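Local structure of viral structural protein 4 (6TZ0) at residues Y243-G246 and E247-F250. The protein probably acts as a GTP-binding, P-loop-containing partner of the viral RNA-dependent RNA polymerase during transcription in cytoplasmic polyhedrosis virus. Sequence-based numbering, arbitrary orientation.
Sequences YGYG and EYVF
Tyr245, whose ring lies against Tyr248 and whose CB meets Phe250, has an OH that donates a hydrogen bond to the backbone carbonyl oxygen of Ala214, a bond that gives this buried phenol a polar partner and helps hold the far end of its ring. The ring-to-ring contact is apolar. Tyr245 CD1 approaches Tyr248 CD2 at 3.4 Å, and the meeting is unequal: the Tyr248 atom comes in at the edge of the Tyr245 ring, near its plane, whereas CD1 reaches the Tyr248 ring obliquely. With centroids 5.5 Å apart and planes inclined at 77°, the pair is neither a stack nor a true edge-to-face arrangement. What brings two aromatic residues together so soon along the chain is a reverse turn: Gly246 and Glu247 occupy its corners with type I backbone angles, and the CA atoms of Tyr245 and Tyr248 end up 5.6 Å apart, although no hydrogen bond closes the turn. It belongs to the loop that follows helix 236-242 and leads towards strand 255-261. Beyond the turn the chain runs alongside strand 226-230, where Val249 pairs with Ile228 through backbone hydrogen bonds, and the side chains of Tyr245, Tyr248 and Phe250 all touch Ile228. Phe250 returns towards the turn because its CG stands anti to the carbonyl carbon (chi1 -68°); its CZ then lies 4.0 Å from Tyr245 CB, which sits in the plane of the phenyl ring at its edge. Phe250 CE1 also comes within 3.9 Å of Tyr245 O, while Arg240 of helix 236-242 makes a cation-pi contact with the same ring.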
ATOM      1  N   TYR B 243       1.691  19.953 -69.152  1.00 38.96           N
ATOM      2  CA  TYR B 243       0.451  20.677 -68.926  1.00 38.96           C
ATOM      3  C   TYR B 243       0.682  22.053 -68.322  1.00 38.96           C
ATOM      4  O   TYR B 243      -0.287  22.726 -67.976  1.00 38.96           O
ATOM      5  CB  TYR B 243      -0.476  19.853 -68.036  1.00 38.96           C
ATOM      6  CG  TYR B 243      -0.934  18.584 -68.702  1.00 38.96           C
ATOM      7  CD1 TYR B 243      -1.999  18.594 -69.592  1.00 38.96           C
ATOM      8  CD2 TYR B 243      -0.282  17.384 -68.471  1.00 38.96           C
ATOM      9  CE1 TYR B 243      -2.413  17.445 -70.211  1.00 38.96           C
ATOM     10  CE2 TYR B 243      -0.689  16.225 -69.087  1.00 38.96           C
ATOM     11  CZ  TYR B 243      -1.750  16.264 -69.961  1.00 38.96           C
ATOM     12  OH  TYR B 243      -2.163  15.108 -70.578  1.00 38.96           O
ATOM     13  N   GLY B 244       1.927  22.490 -68.189  1.00 36.65           N
ATOM     14  CA  GLY B 244       2.190  23.848 -67.756  1.00 36.65           C
ATOM     15  C   GLY B 244       2.082  24.092 -66.270  1.00 36.65           C
ATOM     16  O   GLY B 244       1.654  25.172 -65.853  1.00 36.65           O
ATOM     17  N   TYR B 245       2.469  23.120 -65.456  1.00 35.33           N
ATOM     18  CA  TYR B 245       2.456  23.244 -64.004  1.00 35.33           C
ATOM     19  C   TYR B 245       3.864  23.458 -63.459  1.00 35.33           C
ATOM     20  O   TYR B 245       4.220  22.958 -62.393  1.00 35.33           O
ATOM     21  CB  TYR B 245       1.804  22.020 -63.373  1.00 35.33           C
ATOM     22  CG  TYR B 245       0.305  21.978 -63.539  1.00 35.33           C
ATOM     23  CD1 TYR B 245      -0.524  22.592 -62.615  1.00 35.33           C
ATOM     24  CD2 TYR B 245      -0.278  21.359 -64.632  1.00 35.33           C
ATOM     25  CE1 TYR B 245      -1.889  22.571 -62.756  1.00 35.33           C
ATOM     26  CE2 TYR B 245      -1.642  21.336 -64.787  1.00 35.33           C
ATOM     27  CZ  TYR B 245      -2.442  21.940 -63.845  1.00 35.33           C
ATOM     28  OH  TYR B 245      -3.805  21.916 -63.990  1.00 35.33           O
ATOM     29  N   GLY B 246       4.675  24.226 -64.190  1.00 38.63           N
ATOM     30  CA  GLY B 246       6.077  24.371 -63.840  1.00 38.63           C
ATOM     31  C   GLY B 246       6.324  25.242 -62.628  1.00 38.63           C
ATOM     32  O   GLY B 246       7.209  24.948 -61.821  1.00 38.63           O
ATOM     33  N   GLU B 247       5.561  26.318 -62.477  1.00 40.11           N
ATOM     34  CA  GLU B 247       5.771  27.214 -61.351  1.00 40.11           C
ATOM     35  C   GLU B 247       5.032  26.786 -60.096  1.00 40.11           C
ATOM     36  O   GLU B 247       5.119  27.486 -59.083  1.00 40.11           O
ATOM     37  CB  GLU B 247       5.342  28.637 -61.704  1.00 40.11           C
ATOM     38  CG  GLU B 247       6.222  29.332 -62.722  1.00 40.11           C
ATOM     39  CD  GLU B 247       5.792  30.763 -62.957  1.00 40.11           C
ATOM     40  OE1 GLU B 247       4.748  31.169 -62.405  1.00 40.11           O
ATOM     41  OE2 GLU B 247       6.497  31.486 -63.692  1.00 40.11           O
ATOM     42  N   TYR B 248       4.308  25.678 -60.125  1.00 36.33           N
ATOM     43  CA  TYR B 248       3.541  25.305 -58.951  1.00 36.33           C
ATOM     44  C   TYR B 248       4.357  24.346 -58.101  1.00 36.33           C
ATOM     45  O   TYR B 248       5.331  23.747 -58.558  1.00 36.33           O
ATOM     46  CB  TYR B 248       2.197  24.658 -59.310  1.00 36.33           C
ATOM     47  CG  TYR B 248       1.160  25.531 -60.009  1.00 36.33           C
ATOM     48  CD1 TYR B 248       1.405  26.854 -60.331  1.00 36.33           C
ATOM     49  CD2 TYR B 248      -0.100  25.045 -60.268  1.00 36.33           C
ATOM     50  CE1 TYR B 248       0.458  27.621 -60.956  1.00 36.33           C
ATOM     51  CE2 TYR B 248      -1.060  25.819 -60.883  1.00 36.33           C
ATOM     52  CZ  TYR B 248      -0.770  27.109 -61.217  1.00 36.33           C
ATOM     53  OH  TYR B 248      -1.705  27.902 -61.831  1.00 36.33           O
ATOM     54  N   VAL B 249       3.949  24.206 -56.848  1.00 33.33           N
ATOM     55  CA  VAL B 249       4.584  23.286 -55.920  1.00 33.33           C
ATOM     56  C   VAL B 249       3.653  22.098 -55.710  1.00 33.33           C
ATOM     57  O   VAL B 249       2.431  22.258 -55.617  1.00 33.33           O
ATOM     58  CB  VAL B 249       4.962  24.009 -54.607  1.00 33.33           C
ATOM     59  CG1 VAL B 249       3.758  24.620 -53.916  1.00 33.33           C
ATOM     60  CG2 VAL B 249       5.733  23.096 -53.682  1.00 33.33           C
ATOM     61  N   PHE B 250       4.222  20.896 -55.721  1.00 35.53           N
ATOM     62  CA  PHE B 250       3.432  19.677 -55.630  1.00 35.53           C
ATOM     63  C   PHE B 250       3.556  19.129 -54.217  1.00 35.53           C
ATOM     64  O   PHE B 250       4.656  19.074 -53.664  1.00 35.53           O
ATOM     65  CB  PHE B 250       3.877  18.581 -56.614  1.00 35.53           C
ATOM     66  CG  PHE B 250       3.634  18.876 -58.086  1.00 35.53           C
ATOM     67  CD1 PHE B 250       3.182  20.103 -58.541  1.00 35.53           C
ATOM     68  CD2 PHE B 250       3.774  17.856 -59.008  1.00 35.53           C
ATOM     69  CE1 PHE B 250       2.952  20.329 -59.877  1.00 35.53           C
ATOM     70  CE2 PHE B 250       3.534  18.073 -60.349  1.00 35.53           C
ATOM     71  CZ  PHE B 250       3.123  19.313 -60.779  1.00 35.53           C
TER